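Local coordinates for cadherin-23 (Mus musculus, PDB 5UZ8), which probably mediates calcium-dependent cell adhesion and helps transmit mechanical force in hearing through a rod of extracellular cadherin repeats joined by calcium ions, at residues Asp111-Phe116 / Asn201-Ser206; Pro119-Ala124 / Val207-Arg212; Ile135-Ala140 / Pro166-Ile171; Ala149-Ser154 / Ala189-Asn194. All coordinates share one frame; numbering follows the deposited sequence.

Interaction 1: Asp111-Phe116 / Asn201-Ser206; sequences DNNPIF and NRRENS. With CA (calcium ion), chain J; CA (calcium ion), chain K; CA (calcium ion), chain I.
N113 and R203 cross with their side chains at about a right angle, and both ends of the N113 amide are engaged. In hydrogen bonding, R203 NH2 donates to N113 OD1 at 2.8 Å, the amide and guanidinium planes standing 64° apart. N113 ND2 donates to E204 O at 2.9 Å, approaching from above that carbonyl plane, and the two bonds together fix the rotation of the amide. N205 ND2 returns a nearly straight bond to P114 O (2.8 Å, 166° at the hydrogen). In van der Waals contact, the extended R203 chain brings CD to 3.5 Å from N112 O; one guanidinium face lies over D111 C, toward the rim. P114 CD rests on R203 O, while the F116 ring turns its edge, at CE2, to N205 O (3.4 Å). In metal binding, D111 divides its carboxylate between two calcium ions, OD1 at 2.4 Å from one and OD2 at 2.4 Å from the other. N112 O holds a third at 2.3 Å. E21, E77, D75, D144 and D193 are among the residues completing these sites. The DINDN linker is a form of the DXNDN motif, which in cadherins binds calcium ions between successive repeats.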
loop_
_atom_site.group_PDB
_atom_site.type_symbol
_atom_site.label_atom_id
_atom_site.label_comp_id
_atom_site.label_asym_id
_atom_site.label_seq_id
_atom_site.Cartn_x
_atom_site.Cartn_y
_atom_site.Cartn_z
ATOM N N ASP A 111 -8.979 -12.193 15.295
ATOM C CA ASP A 111 -9.954 -11.100 15.388
ATOM C C ASP A 111 -9.382 -9.699 15.108
ATOM O O ASP A 111 -10.099 -8.702 15.274
ATOM C CB ASP A 111 -10.740 -11.154 16.720
ATOM C CG ASP A 111 -9.864 -11.050 17.974
ATOM O OD1 ASP A 111 -8.629 -11.269 17.939
ATOM O OD2 ASP A 111 -10.448 -10.835 19.068
ATOM N N ASN A 112 -8.133 -9.614 14.675
ATOM C CA ASN A 112 -7.553 -8.338 14.269
ATOM C C ASN A 112 -7.094 -8.392 12.808
ATOM O O ASN A 112 -6.440 -9.355 12.390
ATOM C CB ASN A 112 -6.387 -7.946 15.168
ATOM C CG ASN A 112 -6.857 -7.574 16.570
ATOM O OD1 ASN A 112 -7.210 -6.417 16.815
ATOM N ND2 ASN A 112 -6.949 -8.572 17.455
ATOM N N ASN A 113 -7.420 -7.348 12.060
ATOM C CA ASN A 113 -6.969 -7.216 10.679
ATOM C C ASN A 113 -5.574 -6.633 10.674
ATOM O O ASN A 113 -5.268 -5.802 11.537
ATOM C CB ASN A 113 -7.850 -6.237 9.902
ATOM C CG ASN A 113 -9.241 -6.780 9.647
ATOM O OD1 ASN A 113 -9.891 -7.219 10.551
ATOM N ND2 ASN A 113 -9.685 -6.749 8.401
ATOM N N PRO A 114 -4.791 -6.933 9.615
ATOM C CA PRO A 114 -3.593 -6.104 9.396
ATOM C C PRO A 114 -4.016 -4.689 9.075
ATOM O O PRO A 114 -5.005 -4.483 8.349
ATOM C CB PRO A 114 -2.889 -6.753 8.203
ATOM C CG PRO A 114 -3.553 -8.044 7.971
ATOM C CD PRO A 114 -4.956 -7.946 8.569
ATOM N N ILE A 115 -3.325 -3.732 9.653
ATOM C CA ILE A 115 -3.669 -2.301 9.546
ATOM C C ILE A 115 -2.430 -1.583 9.066
ATOM O O ILE A 115 -1.371 -1.683 9.695
ATOM C CB ILE A 115 -4.120 -1.703 10.882
ATOM C CG1 ILE A 115 -5.450 -2.341 11.341
ATOM C CG2 ILE A 115 -4.313 -0.184 10.763
ATOM C CD1 ILE A 115 -5.808 -2.047 12.792
ATOM N N PHE A 116 -2.552 -0.877 7.938
ATOM C CA PHE A 116 -1.403 -0.137 7.394
ATOM C C PHE A 116 -0.964 1.008 8.276
ATOM O O PHE A 116 -1.802 1.633 8.915
ATOM C CB PHE A 116 -1.679 0.341 5.994
ATOM C CG PHE A 116 -1.501 -0.722 4.969
ATOM C CD1 PHE A 116 -0.237 -1.069 4.535
ATOM C CD2 PHE A 116 -2.594 -1.409 4.464
ATOM C CE1 PHE A 116 -0.063 -2.072 3.581
ATOM C CE2 PHE A 116 -2.423 -2.396 3.512
ATOM C CZ PHE A 116 -1.169 -2.744 3.080
ATOM N N ASN A 201 -10.942 -17.436 6.950
ATOM C CA ASN A 201 -10.293 -17.143 8.254
ATOM C C ASN A 201 -9.086 -16.214 8.030
ATOM O O ASN A 201 -8.293 -16.052 8.923
ATOM C CB ASN A 201 -9.907 -18.450 9.058
ATOM C CG ASN A 201 -9.661 -18.230 10.609
ATOM O OD1 ASN A 201 -10.213 -17.340 11.267
ATOM N ND2 ASN A 201 -8.850 -19.094 11.176
ATOM N N ARG A 202 -9.013 -15.556 6.873
ATOM C CA ARG A 202 -7.972 -14.554 6.598
ATOM C C ARG A 202 -8.595 -13.169 6.570
ATOM O O ARG A 202 -9.632 -12.981 5.928
ATOM C CB ARG A 202 -7.273 -14.834 5.272
ATOM C CG ARG A 202 -6.611 -16.203 5.223
ATOM C CD ARG A 202 -5.696 -16.394 4.023
ATOM N NE ARG A 202 -4.490 -15.608 4.164
ATOM C CZ ARG A 202 -3.565 -15.440 3.230
ATOM N NH1 ARG A 202 -3.663 -16.024 2.037
ATOM N NH2 ARG A 202 -2.537 -14.665 3.478
ATOM N N ARG A 203 -7.959 -12.224 7.246
ATOM C CA ARG A 203 -8.377 -10.844 7.295
ATOM C C ARG A 203 -7.394 -9.989 6.510
ATOM O O ARG A 203 -6.218 -10.327 6.364
ATOM C CB ARG A 203 -8.433 -10.356 8.752
ATOM C CG ARG A 203 -9.560 -10.909 9.564
ATOM C CD ARG A 203 -9.477 -10.499 11.027
ATOM N NE ARG A 203 -10.686 -10.879 11.768
ATOM C CZ ARG A 203 -11.823 -10.181 11.818
ATOM N NH1 ARG A 203 -12.827 -10.630 12.546
ATOM N NH2 ARG A 203 -11.967 -9.023 11.188
ATOM N N GLU A 204 -7.900 -8.871 6.007
ATOM C CA GLU A 204 -7.120 -8.002 5.148
ATOM C C GLU A 204 -7.488 -6.536 5.306
ATOM O O GLU A 204 -8.599 -6.195 5.786
ATOM C CB GLU A 204 -7.325 -8.397 3.698
ATOM C CG GLU A 204 -8.727 -8.148 3.154
ATOM C CD GLU A 204 -8.912 -8.733 1.769
ATOM O OE1 GLU A 204 -9.387 -8.013 0.877
ATOM O OE2 GLU A 204 -8.596 -9.929 1.560
ATOM N N ASN A 205 -6.632 -5.708 4.732
ATOM C CA ASN A 205 -6.936 -4.317 4.471
ATOM C C ASN A 205 -6.103 -3.895 3.277
ATOM O O ASN A 205 -5.038 -4.494 2.983
ATOM C CB ASN A 205 -6.580 -3.420 5.663
ATOM C CG ASN A 205 -7.746 -3.196 6.617
ATOM O OD1 ASN A 205 -8.835 -2.816 6.203
ATOM N ND2 ASN A 205 -7.517 -3.419 7.908
ATOM N N SER A 206 -6.574 -2.867 2.603
ATOM C CA SER A 206 -5.822 -2.311 1.473
ATOM C C SER A 206 -5.460 -0.865 1.714
ATOM O O SER A 206 -6.108 -0.168 2.497
ATOM C CB SER A 206 -6.676 -2.427 0.226
ATOM O OG SER A 206 -7.885 -1.712 0.387
HETATM CA CA CA J . -6.655 -12.322 18.709
HETATM CA CA CA K . -9.004 -9.999 20.728
HETATM CA CA CA I . -4.905 -11.065 12.371
HETATM O O HOH W 1 -8.827 -7.899 19.669
HETATM O O HOH W 2 -11.081 -9.101 21.677
#

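Interaction 2: Pro119-Ala124 / Val207-Arg212; sequences PSYQEA and VQVVIR
Y121 meets V207 and V209 on the tightly packed side of this parallel strand pair, whose short axes diverge by only 10°. Here V207 CG1, set between the backbone N and the carbonyl carbon (chi1 71°), lies at the edge of the Y121 ring, 3.9 Å from CE1. V207 CG2 instead presses on P119 O at 3.4 Å, and V209 CG2 touches Y121 CB. F116, L136 and V138 pack round the same ring, and Y121 OH accepts a weak hydrogen bond from T139 N. Between the two faces the backbones alternate as parallel strands do: Y121 N donates to Q208 O, V210 N to Y121 O (2.9 Å), E123 N to V210 O and R212 N to E123 O (3.0 Å). CA-H...O contacts fill the intervals, as from Q122 CA to V210 O at 3.2 Å. The other face, with Q122, V210, A124 and R212, is looser and wetter. Q122 runs out extended beside V210, its OE1 taking a bond from R212 NE at 2.9 Å; the donor stands above the amide plane though the acceptor is close to the guanidinium plane. V210 CG1 lies over one guanidinium face, toward its rim. A water accepts from Q122 NE2 and weakly from R212 NH2, and another links P119 O to Q208 N ahead of the regular pairing. The chemistry implies that the backbone bonds set the register and the buried Y121, V207 and V209 probably add packing, while the bent Q122-R212 bond, with a water beside it bonded to neighbouring nitrogens, probably adds only modestly.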
loop_
_atom_site.group_PDB
_atom_site.type_symbol
_atom_site.label_atom_id
_atom_site.label_comp_id
_atom_site.label_asym_id
_atom_site.label_seq_id
_atom_site.Cartn_x
_atom_site.Cartn_y
_atom_site.Cartn_z
ATOM N N PRO A 119 -2.184 6.170 6.037
ATOM C CA PRO A 119 -3.465 6.158 5.311
ATOM C C PRO A 119 -3.286 6.050 3.784
ATOM O O PRO A 119 -4.207 5.653 3.087
ATOM C CB PRO A 119 -4.118 7.477 5.728
ATOM C CG PRO A 119 -2.997 8.370 6.146
ATOM C CD PRO A 119 -1.982 7.440 6.761
ATOM N N SER A 120 -2.101 6.413 3.306
ATOM C CA SER A 120 -1.741 6.262 1.913
ATOM C C SER A 120 -0.248 6.464 1.792
ATOM O O SER A 120 0.430 6.822 2.770
ATOM C CB SER A 120 -2.543 7.196 0.976
ATOM O OG SER A 120 -2.009 8.500 0.856
ATOM N N TYR A 121 0.282 6.090 0.629
ATOM C CA TYR A 121 1.729 6.183 0.358
ATOM C C TYR A 121 1.913 6.888 -0.940
ATOM O O TYR A 121 1.050 6.788 -1.823
ATOM C CB TYR A 121 2.362 4.808 0.302
ATOM C CG TYR A 121 2.344 4.068 1.638
ATOM C CD1 TYR A 121 1.256 3.286 1.995
ATOM C CD2 TYR A 121 3.429 4.140 2.525
ATOM C CE1 TYR A 121 1.234 2.587 3.201
ATOM C CE2 TYR A 121 3.430 3.436 3.742
ATOM C CZ TYR A 121 2.331 2.667 4.064
ATOM O OH TYR A 121 2.283 1.984 5.249
ATOM N N GLN A 122 3.021 7.603 -1.086
ATOM C CA GLN A 122 3.318 8.276 -2.349
ATOM C C GLN A 122 4.815 8.499 -2.509
ATOM O O GLN A 122 5.502 8.846 -1.531
ATOM C CB GLN A 122 2.592 9.618 -2.454
ATOM C CG GLN A 122 2.946 10.396 -3.733
ATOM C CD GLN A 122 1.990 11.541 -4.028
ATOM O OE1 GLN A 122 2.270 12.424 -4.882
ATOM N NE2 GLN A 122 0.846 11.534 -3.344
ATOM N N GLU A 123 5.306 8.257 -3.721
ATOM C CA GLU A 123 6.667 8.648 -4.089
ATOM C C GLU A 123 6.684 9.159 -5.511
ATOM O O GLU A 123 5.797 8.827 -6.297
ATOM C CB GLU A 123 7.644 7.486 -4.008
ATOM C CG GLU A 123 7.916 6.926 -2.635
ATOM C CD GLU A 123 8.618 7.862 -1.680
ATOM O OE1 GLU A 123 9.275 8.849 -2.120
ATOM O OE2 GLU A 123 8.470 7.572 -0.447
ATOM N N ALA A 124 7.709 9.936 -5.826
ATOM C CA ALA A 124 7.945 10.402 -7.189
ATOM C C ALA A 124 9.261 9.832 -7.639
ATOM O O ALA A 124 10.257 9.865 -6.875
ATOM C CB ALA A 124 8.000 11.920 -7.239
ATOM N N VAL A 207 -4.507 -0.382 0.935
ATOM C CA VAL A 207 -4.121 1.012 0.930
ATOM C C VAL A 207 -3.760 1.449 -0.502
ATOM O O VAL A 207 -3.387 0.589 -1.332
ATOM C CB VAL A 207 -2.958 1.250 1.896
ATOM C CG1 VAL A 207 -1.675 0.642 1.376
ATOM C CG2 VAL A 207 -2.745 2.715 2.169
ATOM N N GLN A 208 -3.902 2.748 -0.815
ATOM C CA GLN A 208 -3.519 3.255 -2.127
ATOM C C GLN A 208 -2.091 3.789 -2.093
ATOM O O GLN A 208 -1.669 4.439 -1.120
ATOM C CB GLN A 208 -4.473 4.319 -2.661
ATOM C CG GLN A 208 -5.915 3.893 -2.759
ATOM C CD GLN A 208 -6.125 2.782 -3.749
ATOM O OE1 GLN A 208 -6.376 1.602 -3.368
ATOM N NE2 GLN A 208 -6.000 3.115 -5.007
ATOM N N VAL A 209 -1.359 3.471 -3.154
ATOM C CA VAL A 209 0.033 3.886 -3.354
ATOM C C VAL A 209 0.149 4.652 -4.664
ATOM O O VAL A 209 -0.137 4.078 -5.720
ATOM C CB VAL A 209 0.962 2.668 -3.410
ATOM C CG1 VAL A 209 2.422 3.138 -3.576
ATOM C CG2 VAL A 209 0.786 1.828 -2.151
ATOM N N VAL A 210 0.531 5.933 -4.595
ATOM C CA VAL A 210 0.718 6.783 -5.741
ATOM C C VAL A 210 2.193 6.794 -6.124
ATOM O O VAL A 210 3.075 7.059 -5.289
ATOM C CB VAL A 210 0.282 8.244 -5.475
ATOM C CG1 VAL A 210 0.548 9.128 -6.692
ATOM C CG2 VAL A 210 -1.187 8.301 -5.111
ATOM N N ILE A 211 2.469 6.563 -7.395
ATOM C CA ILE A 211 3.816 6.739 -7.923
ATOM C C ILE A 211 3.717 7.745 -9.053
ATOM O O ILE A 211 3.107 7.469 -10.096
ATOM C CB ILE A 211 4.449 5.422 -8.408
ATOM C CG1 ILE A 211 4.730 4.518 -7.215
ATOM C CG2 ILE A 211 5.773 5.696 -9.143
ATOM C CD1 ILE A 211 4.862 3.042 -7.538
ATOM N N ARG A 212 4.304 8.915 -8.843
ATOM C CA ARG A 212 4.301 9.968 -9.855
ATOM C C ARG A 212 5.612 9.885 -10.616
ATOM O O ARG A 212 6.676 9.712 -10.021
ATOM C CB ARG A 212 4.080 11.337 -9.244
ATOM C CG ARG A 212 2.749 11.416 -8.506
ATOM C CD ARG A 212 2.283 12.845 -8.226
ATOM N NE ARG A 212 1.050 12.804 -7.472
ATOM C CZ ARG A 212 -0.163 12.588 -7.984
ATOM N NH1 ARG A 212 -0.360 12.473 -9.303
ATOM N NH2 ARG A 212 -1.195 12.513 -7.153
HETATM O O HOH W 3 -5.131 4.894 0.649
HETATM O O HOH W 4 -1.127 14.068 -4.043
#

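Interaction 3: Ile135-Ala140 / Pro166-Ile171; sequences ILRVTA and PNTGDI
I135 and L136 both face I171, a classic beta bulge in which one strand spends two residues against a single partner. I171 closes it with both backbone groups: I135 N donates to I171 O at 2.8 Å, and I171 N donates to L136 O at 2.8 Å, each bond nearly straight. Past the bulge the pairing regains its antiparallel register, with R137 opposite D170 as a non-hydrogen-bonded pair. V138 N then reaches G169 O at 3.0 Å from above the carbonyl plane. G169, with positive phi (75°), lies against V138; a side chain there would collide with V138 O. The segments belong to neighbouring strands 134-141 and 170-173 of one sheet of the cadherin beta sandwich; T168, just before the second, makes an ST turn, its OG1 accepting from D170 N. A water ties V138 O and T168 O together and also bonds T139 OG1. On the inward face L136 CD2 lies 4.0 Å from I171 CB, the two side chains pointing the same way, and V138 CG1 meets I171 CD1 obliquely; V209 of the facing sheet touches all three residues. On the outward face, in the conformer described and so with some doubt, D170 OD1 forms a salt bridge with R137 NE at 2.7 Å, lying over the guanidinium face, and NH1 adds a weak bond to OD2.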
loop_
_atom_site.group_PDB
_atom_site.type_symbol
_atom_site.label_atom_id
_atom_site.label_comp_id
_atom_site.label_asym_id
_atom_site.label_seq_id
_atom_site.Cartn_x
_atom_site.Cartn_y
_atom_site.Cartn_z
ATOM N N ILE A 135 11.156 1.451 -4.683
ATOM C CA ILE A 135 10.610 2.812 -4.652
ATOM C C ILE A 135 10.168 3.217 -3.249
ATOM O O ILE A 135 10.439 4.332 -2.812
ATOM C CB ILE A 135 9.448 2.946 -5.620
ATOM C CG1 ILE A 135 9.978 2.809 -7.043
ATOM C CG2 ILE A 135 8.791 4.308 -5.482
ATOM C CD1 ILE A 135 8.883 2.713 -8.060
ATOM N N LEU A 136 9.442 2.326 -2.578
ATOM C CA LEU A 136 9.003 2.573 -1.208
ATOM C C LEU A 136 8.646 1.243 -0.553
ATOM O O LEU A 136 8.522 0.228 -1.228
ATOM C CB LEU A 136 7.761 3.472 -1.202
ATOM C CG LEU A 136 6.528 2.685 -1.664
ATOM C CD1 LEU A 136 5.323 2.919 -0.793
ATOM C CD2 LEU A 136 6.261 2.898 -3.129
ATOM N N ARG A 137 8.493 1.282 0.760
ATOM C CA ARG A 137 8.075 0.121 1.519
ATOM C C ARG A 137 6.762 0.455 2.229
ATOM O O ARG A 137 6.663 1.475 2.885
ATOM C CB ARG A 137 9.163 -0.219 2.537
ATOM C CG ARG A 137 8.926 -1.488 3.343
ATOM C CD ARG A 137 10.177 -1.815 4.151
ATOM N NE ARG A 137 11.065 -2.738 3.466
ATOM C CZ ARG A 137 12.383 -2.816 3.640
ATOM N NH1 ARG A 137 13.087 -3.736 2.982
ATOM N NH2 ARG A 137 13.009 -1.975 4.464
ATOM N N VAL A 138 5.766 -0.405 2.080
ATOM C CA VAL A 138 4.533 -0.322 2.834
ATOM C C VAL A 138 4.630 -1.279 4.017
ATOM O O VAL A 138 5.243 -2.347 3.907
ATOM C CB VAL A 138 3.301 -0.610 1.971
ATOM C CG1 VAL A 138 3.273 0.343 0.781
ATOM C CG2 VAL A 138 3.201 -2.062 1.538
ATOM N N THR A 139 4.031 -0.888 5.146
ATOM C CA THR A 139 4.032 -1.736 6.326
ATOM C C THR A 139 2.643 -1.700 6.966
ATOM O O THR A 139 2.075 -0.610 7.201
ATOM C CB THR A 139 5.076 -1.247 7.359
ATOM O OG1 THR A 139 6.399 -1.242 6.785
ATOM C CG2 THR A 139 5.055 -2.111 8.606
ATOM N N ALA A 140 2.128 -2.885 7.258
ATOM C CA ALA A 140 0.951 -3.078 8.102
ATOM C C ALA A 140 1.348 -3.829 9.382
ATOM O O ALA A 140 2.394 -4.464 9.418
ATOM C CB ALA A 140 -0.079 -3.862 7.336
ATOM N N PRO A 166 6.245 -9.942 -1.070
ATOM C CA PRO A 166 5.211 -10.348 -0.123
ATOM C C PRO A 166 5.630 -10.355 1.329
ATOM O O PRO A 166 4.748 -10.339 2.180
ATOM C CB PRO A 166 4.875 -11.782 -0.555
ATOM C CG PRO A 166 5.213 -11.797 -1.985
ATOM C CD PRO A 166 6.507 -11.019 -2.048
ATOM N N ASN A 167 6.928 -10.392 1.619
ATOM C CA ASN A 167 7.398 -10.336 3.019
ATOM C C ASN A 167 7.664 -8.915 3.504
ATOM O O ASN A 167 7.164 -8.527 4.548
ATOM C CB ASN A 167 8.680 -11.139 3.146
ATOM C CG ASN A 167 8.449 -12.627 2.963
ATOM O OD1 ASN A 167 7.537 -13.203 3.596
ATOM N ND2 ASN A 167 9.245 -13.256 2.117
ATOM N N THR A 168 8.434 -8.153 2.728
ATOM C CA THR A 168 8.905 -6.844 3.193
ATOM C C THR A 168 7.920 -5.732 2.922
ATOM O O THR A 168 7.991 -4.673 3.561
ATOM C CB THR A 168 10.234 -6.467 2.545
ATOM O OG1 THR A 168 10.053 -6.345 1.117
ATOM C CG2 THR A 168 11.323 -7.520 2.840
ATOM N N GLY A 169 7.059 -5.909 1.920
ATOM C CA GLY A 169 6.280 -4.779 1.420
ATOM C C GLY A 169 7.028 -3.767 0.554
ATOM O O GLY A 169 6.469 -2.711 0.271
ATOM N N ASP A 170 8.241 -4.091 0.115
ATOM C CA ASP A 170 8.989 -3.275 -0.827
ATOM C C ASP A 170 8.320 -3.326 -2.186
ATOM O O ASP A 170 8.120 -4.424 -2.741
ATOM C CB ASP A 170 10.412 -3.764 -1.009
ATOM C CG ASP A 170 11.341 -3.337 0.123
ATOM O OD1 ASP A 170 11.074 -2.323 0.814
ATOM O OD2 ASP A 170 12.336 -4.028 0.323
ATOM N N ILE A 171 7.981 -2.148 -2.704
ATOM C CA ILE A 171 7.434 -1.997 -4.051
ATOM C C ILE A 171 8.574 -1.572 -4.974
ATOM O O ILE A 171 9.253 -0.554 -4.689
ATOM C CB ILE A 171 6.287 -0.997 -4.073
ATOM C CG1 ILE A 171 5.126 -1.543 -3.216
ATOM C CG2 ILE A 171 5.802 -0.770 -5.510
ATOM C CD1 ILE A 171 3.945 -0.596 -3.035
HETATM O O HOH W 5 7.252 -3.802 5.926
#

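Interaction 4: Ala149-Ser154 / Ala189-Asn194; sequences ALIEYS and ALAKDN. With CA (calcium ion), chain I.
The Y153 ring and the methyl of A191 meet across this strand pair, Y153 CE1 lying 4.0 Å from A191 CB in an oblique approach. I151 CG2 lies over one face of the ring, toward its rim, and it also touches A191 CB at 3.8 Å, so three side chains close together on the inward face of the sheet. The ring's OH bonds A140 N. Two carboxylates are also involved. D193, its CG in the crowded position between backbone N and carbonyl carbon (chi1 71°), gives OD2 to a calcium ion at 2.3 Å, while OD1 accepts from R203 N; a second-shell backbone group thus steadies a metal ligand. The E152 carboxylate is drawn to R202 in a salt bridge and not to K192, its strand partner. E152 and K192 exchange two antiparallel backbone hydrogen bonds, E152 N to K192 O measuring 2.9 Å, and S154 and L190 exchange two more, L190 N to S154 O being the shorter at 2.8 Å. N194 N gives a weak bond to L150 O. S154 OG packs on L190 CB at 3.5 Å on the outward face. Strand 151-155 is one of the two outermost strands of its sheet within the chain; strand 184-193 lies between it and strand 204-214, and F116, V138 and A140 of the facing sheet pack against Y153 or A191.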
loop_
_atom_site.group_PDB
_atom_site.type_symbol
_atom_site.label_atom_id
_atom_site.label_comp_id
_atom_site.label_asym_id
_atom_site.label_seq_id
_atom_site.Cartn_x
_atom_site.Cartn_y
_atom_site.Cartn_z
ATOM N N ALA A 149 -1.072 -13.371 12.916
ATOM C CA ALA A 149 -0.431 -12.042 12.813
ATOM C C ALA A 149 0.684 -11.984 11.746
ATOM O O ALA A 149 1.371 -10.948 11.630
ATOM C CB ALA A 149 0.123 -11.634 14.175
ATOM N N LEU A 150 0.861 -13.064 10.985
ATOM C CA LEU A 150 1.769 -13.059 9.864
ATOM C C LEU A 150 1.051 -12.433 8.688
ATOM O O LEU A 150 -0.113 -12.748 8.453
ATOM C CB LEU A 150 2.229 -14.457 9.498
ATOM C CG LEU A 150 3.057 -15.162 10.560
ATOM C CD1 LEU A 150 3.545 -16.506 10.032
ATOM C CD2 LEU A 150 4.246 -14.277 10.947
ATOM N N ILE A 151 1.754 -11.549 7.983
ATOM C CA ILE A 151 1.201 -10.703 6.934
ATOM C C ILE A 151 1.830 -11.022 5.569
ATOM O O ILE A 151 3.026 -11.106 5.449
ATOM C CB ILE A 151 1.408 -9.226 7.280
ATOM C CG1 ILE A 151 0.600 -8.901 8.538
ATOM C CG2 ILE A 151 0.987 -8.307 6.122
ATOM C CD1 ILE A 151 0.883 -7.527 9.090
ATOM N N GLU A 152 0.987 -11.200 4.556
ATOM C CA GLU A 152 1.393 -11.430 3.175
ATOM C C GLU A 152 0.943 -10.189 2.374
ATOM O O GLU A 152 -0.245 -9.889 2.348
ATOM C CB GLU A 152 0.683 -12.695 2.682
ATOM C CG GLU A 152 0.849 -13.049 1.224
ATOM C CD GLU A 152 0.324 -14.433 0.869
ATOM O OE1 GLU A 152 -0.521 -15.015 1.589
ATOM O OE2 GLU A 152 0.775 -14.968 -0.155
ATOM N N TYR A 153 1.899 -9.446 1.807
ATOM C CA TYR A 153 1.626 -8.297 0.934
ATOM C C TYR A 153 1.410 -8.691 -0.509
ATOM O O TYR A 153 2.035 -9.621 -1.019
ATOM C CB TYR A 153 2.763 -7.281 1.001
ATOM C CG TYR A 153 2.937 -6.742 2.398
ATOM C CD1 TYR A 153 2.075 -5.795 2.906
ATOM C CD2 TYR A 153 3.936 -7.196 3.219
ATOM C CE1 TYR A 153 2.217 -5.298 4.195
ATOM C CE2 TYR A 153 4.061 -6.732 4.522
ATOM C CZ TYR A 153 3.193 -5.737 4.986
ATOM O OH TYR A 153 3.265 -5.270 6.293
ATOM N N SER A 154 0.514 -7.990 -1.174
ATOM C CA SER A 154 0.321 -8.175 -2.610
ATOM C C SER A 154 -0.122 -6.842 -3.238
ATOM O O SER A 154 -0.412 -5.891 -2.537
ATOM C CB SER A 154 -0.700 -9.267 -2.885
ATOM O OG SER A 154 -1.964 -8.927 -2.341
ATOM N N ALA A 189 -2.340 -1.703 -2.696
ATOM C CA ALA A 189 -1.547 -2.699 -1.979
ATOM C C ALA A 189 -2.443 -3.363 -0.932
ATOM O O ALA A 189 -3.229 -2.673 -0.264
ATOM C CB ALA A 189 -0.350 -2.066 -1.312
ATOM N N LEU A 190 -2.323 -4.686 -0.800
ATOM C CA LEU A 190 -3.161 -5.467 0.113
ATOM C C LEU A 190 -2.269 -6.136 1.158
ATOM O O LEU A 190 -1.195 -6.611 0.801
ATOM C CB LEU A 190 -3.871 -6.534 -0.677
ATOM C CG LEU A 190 -5.013 -7.272 -0.024
ATOM C CD1 LEU A 190 -6.205 -6.343 0.198
ATOM C CD2 LEU A 190 -5.433 -8.399 -0.965
ATOM N N ALA A 191 -2.714 -6.139 2.414
ATOM C CA ALA A 191 -2.069 -6.902 3.482
ATOM C C ALA A 191 -3.087 -7.944 3.946
ATOM O O ALA A 191 -4.218 -7.579 4.285
ATOM C CB ALA A 191 -1.689 -5.990 4.625
ATOM N N LYS A 192 -2.707 -9.221 3.929
ATOM C CA LYS A 192 -3.627 -10.308 4.269
ATOM C C LYS A 192 -2.932 -11.214 5.296
ATOM O O LYS A 192 -1.789 -11.657 5.090
ATOM C CB LYS A 192 -4.034 -11.055 3.008
ATOM C CG LYS A 192 -5.021 -12.194 3.189
ATOM C CD LYS A 192 -5.278 -12.932 1.855
ATOM C CE LYS A 192 -5.737 -12.024 0.740
ATOM N NZ LYS A 192 -6.262 -12.791 -0.439
ATOM N N ASP A 193 -3.592 -11.455 6.412
ATOM C CA ASP A 193 -2.986 -12.225 7.479
ATOM C C ASP A 193 -3.210 -13.725 7.287
ATOM O O ASP A 193 -3.796 -14.137 6.292
ATOM C CB ASP A 193 -3.453 -11.701 8.861
ATOM C CG ASP A 193 -4.893 -12.028 9.167
ATOM O OD1 ASP A 193 -5.504 -12.896 8.490
ATOM O OD2 ASP A 193 -5.399 -11.432 10.137
ATOM N N ASN A 194 -2.739 -14.528 8.244
ATOM C CA ASN A 194 -3.056 -15.944 8.376
ATOM C C ASN A 194 -2.760 -16.768 7.107
ATOM O O ASN A 194 -3.645 -17.436 6.552
ATOM C CB ASN A 194 -4.531 -16.121 8.858
ATOM C CG ASN A 194 -4.851 -17.530 9.331
ATOM O OD1 ASN A 194 -3.970 -18.328 9.668
ATOM N ND2 ASN A 194 -6.164 -17.843 9.373
HETATM CA CA CA I . -4.905 -11.065 12.371
#

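Overall arrangement
All four contacts lie in the middle cadherin repeat, interaction 1 reaching into its calcium-bound linker. Strand 204-214 serves interactions 1 and 2, whose centres lie about 20 Å apart, and it neighbours strand 184-193 of interaction 4, so one mixed sheet carries interactions 2 and 4. Interaction 3 lies in the facing antiparallel sheet, which strand 115-116 of interaction 1 also joins. F116 packs against both V207 and V138, bridging the sheets. Interactions 1 and 4, centres about 7 Å apart, share a calcium ion and are tied by R202 to D193 and E152. Along the chain, interactions 3 and 4 alternate within the loops closed by interactions 1 and 2. The sandwich core is thus continuous with the linker to the preceding repeat.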